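Local coordinates for MMACHC-like protein (Caenorhabditis elegans, PDB 5UJC), which probably catalyses reductive decyanation of cyanocobalamin with a flavin and NADPH, and glutathione-dependent dealkylation of alkylcobalamins, serving vitamin B12 trafficking, at residues Pro62-Val67 with Ser96-Arg101; Lys71-Lys76 with Glu258-Trp263; Met78-Phe83 with Glu88-Pro93. All coordinates share one frame; numbering follows the deposited sequence. Where two conformers were deposited one is given.

Interaction 1: residues Pro62-Val67 with Ser96-Arg101; sequences PDMFDV and SFLEDR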
loop_
_atom_site.group_PDB
_atom_site.type_symbol
_atom_site.label_atom_id
_atom_site.label_comp_id
_atom_site.label_asym_id
_atom_site.label_seq_id
_atom_site.Cartn_x
_atom_site.Cartn_y
_atom_site.Cartn_z
ATOM N N PRO A 62 3.993 8.711 -3.900
ATOM C CA PRO A 62 5.395 8.784 -4.316
ATOM C C PRO A 62 6.347 9.412 -3.292
ATOM O O PRO A 62 7.505 8.973 -3.170
ATOM C CB PRO A 62 5.329 9.613 -5.590
ATOM C CG PRO A 62 3.987 9.251 -6.168
ATOM C CD PRO A 62 3.094 9.177 -4.962
ATOM N N ASP A 63 5.872 10.420 -2.557
ATOM C CA ASP A 63 6.738 11.116 -1.610
ATOM C C ASP A 63 7.126 10.300 -0.352
ATOM O O ASP A 63 8.051 10.681 0.339
ATOM C CB ASP A 63 6.161 12.468 -1.203
ATOM C CG ASP A 63 6.303 13.521 -2.295
ATOM O OD1 ASP A 63 7.078 13.325 -3.243
ATOM O OD2 ASP A 63 5.685 14.570 -2.168
ATOM N N MET A 64 6.461 9.163 -0.091
ATOM C CA MET A 64 6.892 8.333 1.029
ATOM C C MET A 64 8.351 7.953 0.847
ATOM O O MET A 64 9.184 8.177 1.732
ATOM C CB MET A 64 6.036 7.073 1.182
ATOM C CG MET A 64 6.371 6.283 2.445
ATOM S SD MET A 64 6.334 4.480 2.246
ATOM C CE MET A 64 7.712 4.208 1.096
ATOM N N PHE A 65 8.674 7.410 -0.315
ATOM C CA PHE A 65 10.051 7.045 -0.631
ATOM C C PHE A 65 10.904 8.301 -0.931
ATOM O O PHE A 65 12.023 8.448 -0.420
ATOM C CB PHE A 65 10.053 6.076 -1.817
ATOM C CG PHE A 65 11.417 5.652 -2.279
ATOM C CD1 PHE A 65 12.131 6.421 -3.205
ATOM C CD2 PHE A 65 11.980 4.473 -1.823
ATOM C CE1 PHE A 65 13.345 5.980 -3.693
ATOM C CE2 PHE A 65 13.218 4.066 -2.267
ATOM C CZ PHE A 65 13.888 4.808 -3.226
ATOM N N ASP A 66 10.398 9.171 -1.812
ATOM C CA ASP A 66 11.217 10.250 -2.349
ATOM C C ASP A 66 11.546 11.347 -1.331
ATOM O O ASP A 66 12.537 12.038 -1.494
ATOM C CB ASP A 66 10.576 10.853 -3.597
ATOM C CG ASP A 66 10.583 9.894 -4.792
ATOM O OD1 ASP A 66 11.552 9.151 -4.935
ATOM O OD2 ASP A 66 9.633 9.946 -5.635
ATOM N N VAL A 67 10.689 11.517 -0.331
ATOM C CA VAL A 67 10.865 12.557 0.659
ATOM C C VAL A 67 11.094 11.959 2.053
ATOM O O VAL A 67 12.179 12.139 2.645
ATOM C CB VAL A 67 9.693 13.533 0.683
ATOM C CG1 VAL A 67 9.891 14.597 1.767
ATOM C CG2 VAL A 67 9.511 14.182 -0.681
ATOM N N SER A 96 11.874 -1.047 8.149
ATOM C CA SER A 96 12.416 -0.395 9.340
ATOM C C SER A 96 11.919 1.072 9.443
ATOM O O SER A 96 11.509 1.538 10.507
ATOM C CB SER A 96 13.961 -0.442 9.333
ATOM O OG SER A 96 14.424 -1.765 9.460
ATOM N N PHE A 97 11.980 1.776 8.328
ATOM C CA PHE A 97 11.448 3.133 8.219
ATOM C C PHE A 97 9.960 3.164 8.570
ATOM O O PHE A 97 9.539 3.949 9.409
ATOM C CB PHE A 97 11.694 3.667 6.811
ATOM C CG PHE A 97 10.786 4.787 6.415
ATOM C CD1 PHE A 97 10.961 6.063 6.906
ATOM C CD2 PHE A 97 9.742 4.547 5.547
ATOM C CE1 PHE A 97 10.094 7.095 6.510
ATOM C CE2 PHE A 97 8.882 5.534 5.178
ATOM C CZ PHE A 97 9.048 6.811 5.644
ATOM N N LEU A 98 9.176 2.276 7.969
ATOM C CA LEU A 98 7.739 2.282 8.213
ATOM C C LEU A 98 7.438 1.959 9.665
ATOM O O LEU A 98 6.541 2.570 10.271
ATOM C CB LEU A 98 7.046 1.286 7.289
ATOM C CG LEU A 98 6.943 1.726 5.826
ATOM C CD1 LEU A 98 6.545 0.544 4.942
ATOM C CD2 LEU A 98 5.963 2.896 5.674
ATOM N N GLU A 99 8.180 1.008 10.251
ATOM C CA GLU A 99 7.971 0.635 11.659
ATOM C C GLU A 99 8.222 1.860 12.543
ATOM O O GLU A 99 7.482 2.116 13.497
ATOM C CB GLU A 99 8.915 -0.535 12.079
ATOM C CG GLU A 99 8.553 -1.946 11.508
ATOM C CD GLU A 99 9.789 -2.910 11.427
ATOM O OE1 GLU A 99 10.838 -2.629 12.102
ATOM O OE2 GLU A 99 9.721 -3.942 10.673
ATOM N N ASP A 100 9.279 2.597 12.233
ATOM C CA ASP A 100 9.612 3.795 12.997
ATOM C C ASP A 100 8.509 4.840 12.903
ATOM O O ASP A 100 8.093 5.406 13.918
ATOM C CB ASP A 100 10.933 4.409 12.525
ATOM C CG ASP A 100 12.139 3.705 13.067
ATOM O OD1 ASP A 100 11.989 2.807 13.909
ATOM O OD2 ASP A 100 13.261 4.067 12.633
ATOM N N ARG A 101 7.991 5.072 11.697
ATOM C CA ARG A 101 6.970 6.085 11.527
ATOM C C ARG A 101 5.645 5.642 12.184
ATOM O O ARG A 101 4.961 6.444 12.810
ATOM C CB ARG A 101 6.780 6.418 10.052
ATOM C CG ARG A 101 8.044 6.969 9.375
ATOM C CD ARG A 101 8.519 8.262 10.052
ATOM N NE ARG A 101 7.395 9.168 10.244
ATOM C CZ ARG A 101 6.957 10.039 9.341
ATOM N NH1 ARG A 101 7.644 10.265 8.221
ATOM N NH2 ARG A 101 5.843 10.714 9.569
#
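Met64 carries the contact from the 62-67 side, laying its side chain against Phe97 and Leu98 of the helix 96-101. Taken in order, the first segment opens with Pro62, whose carbonyl oxygen receives Asp66 N and, from helix 243-250, the side-chain amide Gln245 NE2. Asp63 O takes Val67 N in turn, and the backbone winds through a wider pi-type turn at 64-67.

Met64 comes next. A first torsion of -173° sets CG opposite the backbone N and sends the chain toward the second helix, and bends at chi2 and chi3 then turn its sulfur along the Phe97 ring. Met64 CG meets Phe97 CE2 at 3.8 Å, at the ring edge and near its plane. SD lies 5.4 Å from the centroid of the Phe97 ring and 84° off its normal, a Met-aromatic contact made at the edge and not over a face. The same sulfur is 3.8 Å from Leu98 CD2, where the two side chains cross at about a right angle. Met64 was modelled in two conformers, and these values belong to one of them.

Phe65 turns the other way, into an aromatic group with Phe69, Phe248 and Trp263, and Asp66 OD1 sits in plane at its ring edge while hydrogen-bonding Ser242 OG. Phe25 of strand 25-31 touches both Met64 and Leu98, bringing the edge strand of the sheet to this buried apolar contact.

The arrangement is helix-helix packing in the MMACHC fold, which is akin to that of the flavin-dependent nitroreductases, and it lies near the cobalamin site: the Leu98 side chain is about 8 Å from the bound co-methylcobalamin and about 6 Å from the side chain of Asp121, which probably binds substrate.

Interaction 2: residues Lys71-Lys76 with Glu258-Trp263; sequences KWVVQK and EVLRPW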
loop_
_atom_site.group_PDB
_atom_site.type_symbol
_atom_site.label_atom_id
_atom_site.label_comp_id
_atom_site.label_asym_id
_atom_site.label_seq_id
_atom_site.Cartn_x
_atom_site.Cartn_y
_atom_site.Cartn_z
ATOM N N LYS A 71 14.803 11.239 3.956
ATOM C CA LYS A 71 15.214 11.902 5.199
ATOM C C LYS A 71 15.684 10.876 6.245
ATOM O O LYS A 71 16.697 11.092 6.934
ATOM C CB LYS A 71 14.086 12.746 5.751
ATOM C CG LYS A 71 13.821 13.997 4.971
ATOM C CD LYS A 71 12.649 14.779 5.536
ATOM C CE LYS A 71 12.109 15.795 4.532
ATOM N NZ LYS A 71 10.919 16.516 5.080
ATOM N N TRP A 72 14.968 9.762 6.340
ATOM C CA TRP A 72 15.274 8.735 7.301
ATOM C C TRP A 72 16.638 8.084 6.977
ATOM O O TRP A 72 17.458 7.869 7.878
ATOM C CB TRP A 72 14.135 7.706 7.328
ATOM C CG TRP A 72 14.300 6.572 8.316
ATOM C CD1 TRP A 72 13.748 6.486 9.584
ATOM C CD2 TRP A 72 14.897 5.295 8.058
ATOM N NE1 TRP A 72 14.035 5.264 10.143
ATOM C CE2 TRP A 72 14.735 4.508 9.243
ATOM C CE3 TRP A 72 15.580 4.746 6.968
ATOM C CZ2 TRP A 72 15.226 3.193 9.350
ATOM C CZ3 TRP A 72 16.067 3.427 7.075
ATOM C CH2 TRP A 72 15.874 2.667 8.259
ATOM N N VAL A 73 16.892 7.809 5.692
ATOM C CA VAL A 73 18.163 7.198 5.291
ATOM C C VAL A 73 19.336 8.155 5.570
ATOM O O VAL A 73 20.399 7.727 6.032
ATOM C CB VAL A 73 18.146 6.814 3.812
ATOM C CG1 VAL A 73 19.524 6.439 3.332
ATOM C CG2 VAL A 73 17.189 5.674 3.580
ATOM N N VAL A 74 19.136 9.438 5.303
ATOM C CA VAL A 74 20.169 10.445 5.605
ATOM C C VAL A 74 20.505 10.418 7.089
ATOM O O VAL A 74 21.696 10.398 7.488
ATOM C CB VAL A 74 19.724 11.844 5.145
ATOM C CG1 VAL A 74 20.666 12.922 5.682
ATOM C CG2 VAL A 74 19.690 11.886 3.627
ATOM N N GLN A 75 19.478 10.390 7.927
ATOM C CA GLN A 75 19.703 10.400 9.366
ATOM C C GLN A 75 20.382 9.109 9.824
ATOM O O GLN A 75 21.284 9.141 10.651
ATOM C CB GLN A 75 18.377 10.586 10.111
ATOM C CG GLN A 75 18.541 10.730 11.620
ATOM C CD GLN A 75 19.370 11.955 11.983
ATOM O OE1 GLN A 75 19.013 13.075 11.629
ATOM N NE2 GLN A 75 20.485 11.744 12.672
ATOM N N LYS A 76 19.917 7.960 9.328
ATOM C CA LYS A 76 20.528 6.706 9.725
ATOM C C LYS A 76 21.983 6.639 9.318
ATOM O O LYS A 76 22.800 6.080 10.037
ATOM C CB LYS A 76 19.743 5.515 9.173
ATOM C CG LYS A 76 18.399 5.325 9.834
ATOM C CD LYS A 76 18.561 4.838 11.268
ATOM C CE LYS A 76 17.260 4.663 11.979
ATOM N NZ LYS A 76 17.536 4.259 13.389
ATOM N N GLU A 258 22.534 0.090 -3.221
ATOM C CA GLU A 258 23.404 0.916 -4.051
ATOM C C GLU A 258 22.644 2.020 -4.806
ATOM O O GLU A 258 23.220 3.091 -5.095
ATOM C CB GLU A 258 24.232 0.067 -5.020
ATOM C CG GLU A 258 25.418 -0.654 -4.363
ATOM C CD GLU A 258 26.420 0.283 -3.685
ATOM O OE1 GLU A 258 26.656 1.421 -4.183
ATOM O OE2 GLU A 258 27.012 -0.136 -2.673
ATOM N N VAL A 259 21.352 1.813 -5.042
ATOM C CA VAL A 259 20.511 2.850 -5.650
ATOM C C VAL A 259 20.442 4.109 -4.749
ATOM O O VAL A 259 20.294 5.236 -5.242
ATOM C CB VAL A 259 19.096 2.286 -5.948
ATOM C CG1 VAL A 259 18.178 3.359 -6.498
ATOM C CG2 VAL A 259 19.197 1.131 -6.930
ATOM N N LEU A 260 20.585 3.909 -3.431
ATOM C CA LEU A 260 20.452 4.990 -2.464
ATOM C C LEU A 260 21.752 5.702 -2.133
ATOM O O LEU A 260 21.721 6.751 -1.487
ATOM C CB LEU A 260 19.842 4.460 -1.168
ATOM C CG LEU A 260 18.516 3.741 -1.318
ATOM C CD1 LEU A 260 17.967 3.395 0.060
ATOM C CD2 LEU A 260 17.451 4.546 -2.093
ATOM N N ARG A 261 22.890 5.156 -2.559
ATOM C CA ARG A 261 24.175 5.725 -2.179
ATOM C C ARG A 261 24.271 7.268 -2.462
ATOM O O ARG A 261 24.691 8.045 -1.580
ATOM C CB ARG A 261 25.343 4.962 -2.800
ATOM C CG ARG A 261 26.707 5.478 -2.344
ATOM C CD ARG A 261 27.844 4.762 -3.034
ATOM N NE ARG A 261 27.948 3.367 -2.612
ATOM C CZ ARG A 261 28.656 2.936 -1.558
ATOM N NH1 ARG A 261 29.332 3.776 -0.790
ATOM N NH2 ARG A 261 28.685 1.650 -1.270
ATOM N N PRO A 262 23.805 7.717 -3.638
ATOM C CA PRO A 262 23.912 9.156 -3.906
ATOM C C PRO A 262 23.186 10.084 -2.904
ATOM O O PRO A 262 23.605 11.215 -2.727
ATOM C CB PRO A 262 23.325 9.304 -5.320
ATOM C CG PRO A 262 23.582 7.980 -5.968
ATOM C CD PRO A 262 23.355 6.976 -4.843
ATOM N N TRP A 263 22.094 9.615 -2.296
ATOM C CA TRP A 263 21.369 10.404 -1.327
ATOM C C TRP A 263 22.239 10.857 -0.157
ATOM O O TRP A 263 21.924 11.863 0.507
ATOM C CB TRP A 263 20.209 9.600 -0.767
ATOM C CG TRP A 263 19.056 9.405 -1.680
ATOM C CD1 TRP A 263 18.849 9.950 -2.916
ATOM C CD2 TRP A 263 17.851 8.674 -1.347
ATOM N NE1 TRP A 263 17.579 9.558 -3.400
ATOM C CE2 TRP A 263 16.951 8.801 -2.441
ATOM C CE3 TRP A 263 17.450 7.941 -0.218
ATOM C CZ2 TRP A 263 15.666 8.243 -2.422
ATOM C CZ3 TRP A 263 16.204 7.369 -0.201
ATOM C CH2 TRP A 263 15.313 7.515 -1.304
#
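Arg261 NH2 is gripped by two carboxylates, Glu258 within the same helix and Asp84 from helix 83-89. Toward Glu258 the guanidinium works side-on: Arg261 NE reaches Glu258 OE1 at 2.8 Å in an almost straight bond (176°), and Arg261 NH2 reaches Glu258 OE2 at 2.8 Å through that oxygen's syn lone pair. Both Glu258 oxygens lie close to the guanidinium plane, and with Asp84 as a further partner the group has little freedom to turn.

This polar edge borders an apolar crossing. Leu260 and Trp263 face helix 71-76, and Val73 meets both: its CG2 lies 4.3 Å from Leu260 CD1, while its CB comes to Trp263 CE3 at 4.2 Å, at the indole edge and near the ring plane. Leu260 also braces that indole from within its own helix, CD2 sitting 3.6 Å above one ring face, offset toward the rim. Further out, Val74 has CG1 anti to the backbone N (chi1 170°), which leaves CG2 as the methyl that touches Trp263 O, at 3.8 Å. The 258-263 helix is kinked here, for Pro262 has no N-H to give and Trp263 N bonds back to Leu260 O.

Arg70 makes a cation-pi contact with Trp263, and Val264 continues the packing on Val73 and Val74. With axes 10.3 Å apart and crossing at -79°, the two segments form a nearly perpendicular helix-helix packing that joins the C-terminal helix 257-265 to the long helix 62-80.

Interaction 3: residues Met78-Phe83 with Glu88-Pro93; sequences MDFGSF and EMVSSP
The close part of this contact is the ring of Phe80 against the start of the Met89 side chain. Phe80 CE1 comes to 3.5 Å from Met89 CB and to 3.7 Å from Met89 CG, the two side chains crossing at about a right angle. At a neighbouring part of the rim, and on the same side of the ring plane, Phe80 CE2 meets Val90 CG2 at 3.9 Å. Phe80 has CG anti to its carbonyl carbon (chi1 -81°), which swings the ring across to 88-93.

The outer side is looser. Met89 bends at chi2 and chi3, leading its sulfur and methyl away from the ring toward the surface, where the residue also touches a crystal neighbour. Behind Phe80 the chain breaks from its helix at Gly81, with positive phi, and Ser82 then caps helix 83-89 by bonding Glu85 N through OG. Loss of the Phe80 ring to an alanine here would probably open a gap beside Met89 CB and leave Val90 CG2 without its aromatic partner.

No hydrogen bond joins the end of helix 62-80 to the end of the short helix 83-89 that follows it; between these two segments the contact is dispersive and hydrophobic, so it depends on fit and sets no directional bond.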
loop_
_atom_site.group_PDB
_atom_site.type_symbol
_atom_site.label_atom_id
_atom_site.label_comp_id
_atom_site.label_asym_id
_atom_site.label_seq_id
_atom_site.Cartn_x
_atom_site.Cartn_y
_atom_site.Cartn_z
ATOM N N MET A 78 24.027 9.175 9.107
ATOM C CA MET A 78 24.722 9.987 10.120
ATOM C C MET A 78 24.899 9.191 11.422
ATOM O O MET A 78 26.007 9.152 11.998
ATOM C CB MET A 78 23.954 11.278 10.384
ATOM C CG MET A 78 24.576 12.179 11.466
ATOM S SD MET A 78 26.258 12.682 11.058
ATOM C CE MET A 78 25.934 14.009 9.904
ATOM N N ASP A 79 23.841 8.504 11.847
ATOM C CA ASP A 79 23.851 7.756 13.108
ATOM C C ASP A 79 24.873 6.607 13.098
ATOM O O ASP A 79 25.620 6.391 14.077
ATOM C CB ASP A 79 22.472 7.172 13.403
ATOM C CG ASP A 79 21.396 8.242 13.676
ATOM O OD1 ASP A 79 21.735 9.408 13.920
ATOM O OD2 ASP A 79 20.182 7.883 13.631
ATOM N N PHE A 80 24.866 5.837 12.016
ATOM C CA PHE A 80 25.761 4.660 11.897
ATOM C C PHE A 80 27.190 5.050 11.494
ATOM O O PHE A 80 28.145 4.286 11.741
ATOM C CB PHE A 80 25.189 3.652 10.899
ATOM C CG PHE A 80 24.127 2.760 11.476
ATOM C CD1 PHE A 80 24.483 1.670 12.278
ATOM C CD2 PHE A 80 22.785 2.975 11.210
ATOM C CE1 PHE A 80 23.530 0.849 12.825
ATOM C CE2 PHE A 80 21.821 2.142 11.753
ATOM C CZ PHE A 80 22.196 1.077 12.568
ATOM N N GLY A 81 27.337 6.233 10.884
ATOM C CA GLY A 81 28.667 6.812 10.594
ATOM C C GLY A 81 29.078 6.764 9.129
ATOM O O GLY A 81 29.964 7.512 8.713
ATOM N N SER A 82 28.483 5.854 8.363
ATOM C CA SER A 82 28.778 5.726 6.939
ATOM C C SER A 82 27.673 4.964 6.260
ATOM O O SER A 82 26.937 4.189 6.907
ATOM C CB SER A 82 30.105 4.987 6.719
ATOM O OG SER A 82 29.982 3.601 7.034
ATOM N N PHE A 83 27.574 5.145 4.950
ATOM C CA PHE A 83 26.623 4.412 4.171
ATOM C C PHE A 83 26.883 2.893 4.242
ATOM O O PHE A 83 25.942 2.087 4.360
ATOM C CB PHE A 83 26.628 4.913 2.718
ATOM C CG PHE A 83 25.618 4.236 1.846
ATOM C CD1 PHE A 83 24.271 4.485 2.013
ATOM C CD2 PHE A 83 26.009 3.352 0.900
ATOM C CE1 PHE A 83 23.348 3.875 1.226
ATOM C CE2 PHE A 83 25.089 2.748 0.078
ATOM C CZ PHE A 83 23.759 3.013 0.244
ATOM N N GLU A 88 25.088 -2.579 6.025
ATOM C CA GLU A 88 25.390 -3.812 6.765
ATOM C C GLU A 88 24.365 -4.033 7.866
ATOM O O GLU A 88 23.907 -5.164 8.085
ATOM C CB GLU A 88 26.795 -3.746 7.363
ATOM C CG GLU A 88 27.179 -4.951 8.224
ATOM C CD GLU A 88 28.548 -4.805 8.877
ATOM O OE1 GLU A 88 29.211 -3.753 8.680
ATOM O OE2 GLU A 88 28.955 -5.742 9.609
ATOM N N MET A 89 24.008 -2.961 8.574
ATOM C CA MET A 89 23.206 -3.096 9.802
ATOM C C MET A 89 21.695 -3.067 9.578
ATOM O O MET A 89 20.942 -3.520 10.436
ATOM C CB MET A 89 23.605 -2.036 10.822
ATOM C CG MET A 89 25.034 -2.191 11.299
ATOM S SD MET A 89 25.525 -3.857 11.824
ATOM C CE MET A 89 24.407 -4.147 13.224
ATOM N N VAL A 90 21.269 -2.523 8.451
ATOM C CA VAL A 90 19.840 -2.385 8.139
ATOM C C VAL A 90 19.508 -3.127 6.835
ATOM O O VAL A 90 19.541 -2.559 5.739
ATOM C CB VAL A 90 19.416 -0.920 8.054
ATOM C CG1 VAL A 90 17.886 -0.810 7.801
ATOM C CG2 VAL A 90 19.821 -0.198 9.325
ATOM N N SER A 91 19.164 -4.404 6.971
ATOM C CA SER A 91 18.879 -5.242 5.820
ATOM C C SER A 91 17.523 -4.895 5.209
ATOM O O SER A 91 17.268 -5.183 4.032
ATOM C CB SER A 91 18.889 -6.737 6.222
ATOM O OG SER A 91 20.194 -7.191 6.498
ATOM N N SER A 92 16.623 -4.369 6.041
ATOM C CA SER A 92 15.231 -4.159 5.667
ATOM C C SER A 92 14.880 -2.666 5.846
ATOM O O SER A 92 14.148 -2.290 6.758
ATOM C CB SER A 92 14.313 -5.035 6.542
ATOM O OG SER A 92 14.714 -6.393 6.507
ATOM N N PRO A 93 15.390 -1.805 4.957
ATOM C CA PRO A 93 15.236 -0.378 5.238
ATOM C C PRO A 93 13.816 0.151 5.110
ATOM O O PRO A 93 13.419 1.005 5.910
ATOM C CB PRO A 93 16.168 0.293 4.239
ATOM C CG PRO A 93 16.342 -0.757 3.124
ATOM C CD PRO A 93 16.311 -2.063 3.846
#

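All three contacts draw on the long helix 62-80, one near its start, one midway and one at its end. Interaction 1 is buried close to the cobalamin pocket, interaction 2 is partly buried, and interaction 3 lies at the surface; in sequence the last falls between the segments of each of the others. Each is mainly apolar where its segments meet, but sulfur and an aromatic edge serve in the first, valines and an indole in the second, a phenyl ring and alkyl groups in the third. Charged pairing appears beside interaction 2. Trp72 links the first two, its NE1 bonding Asp100 OD2, while Phe83 packs against Arg261 to join the last two.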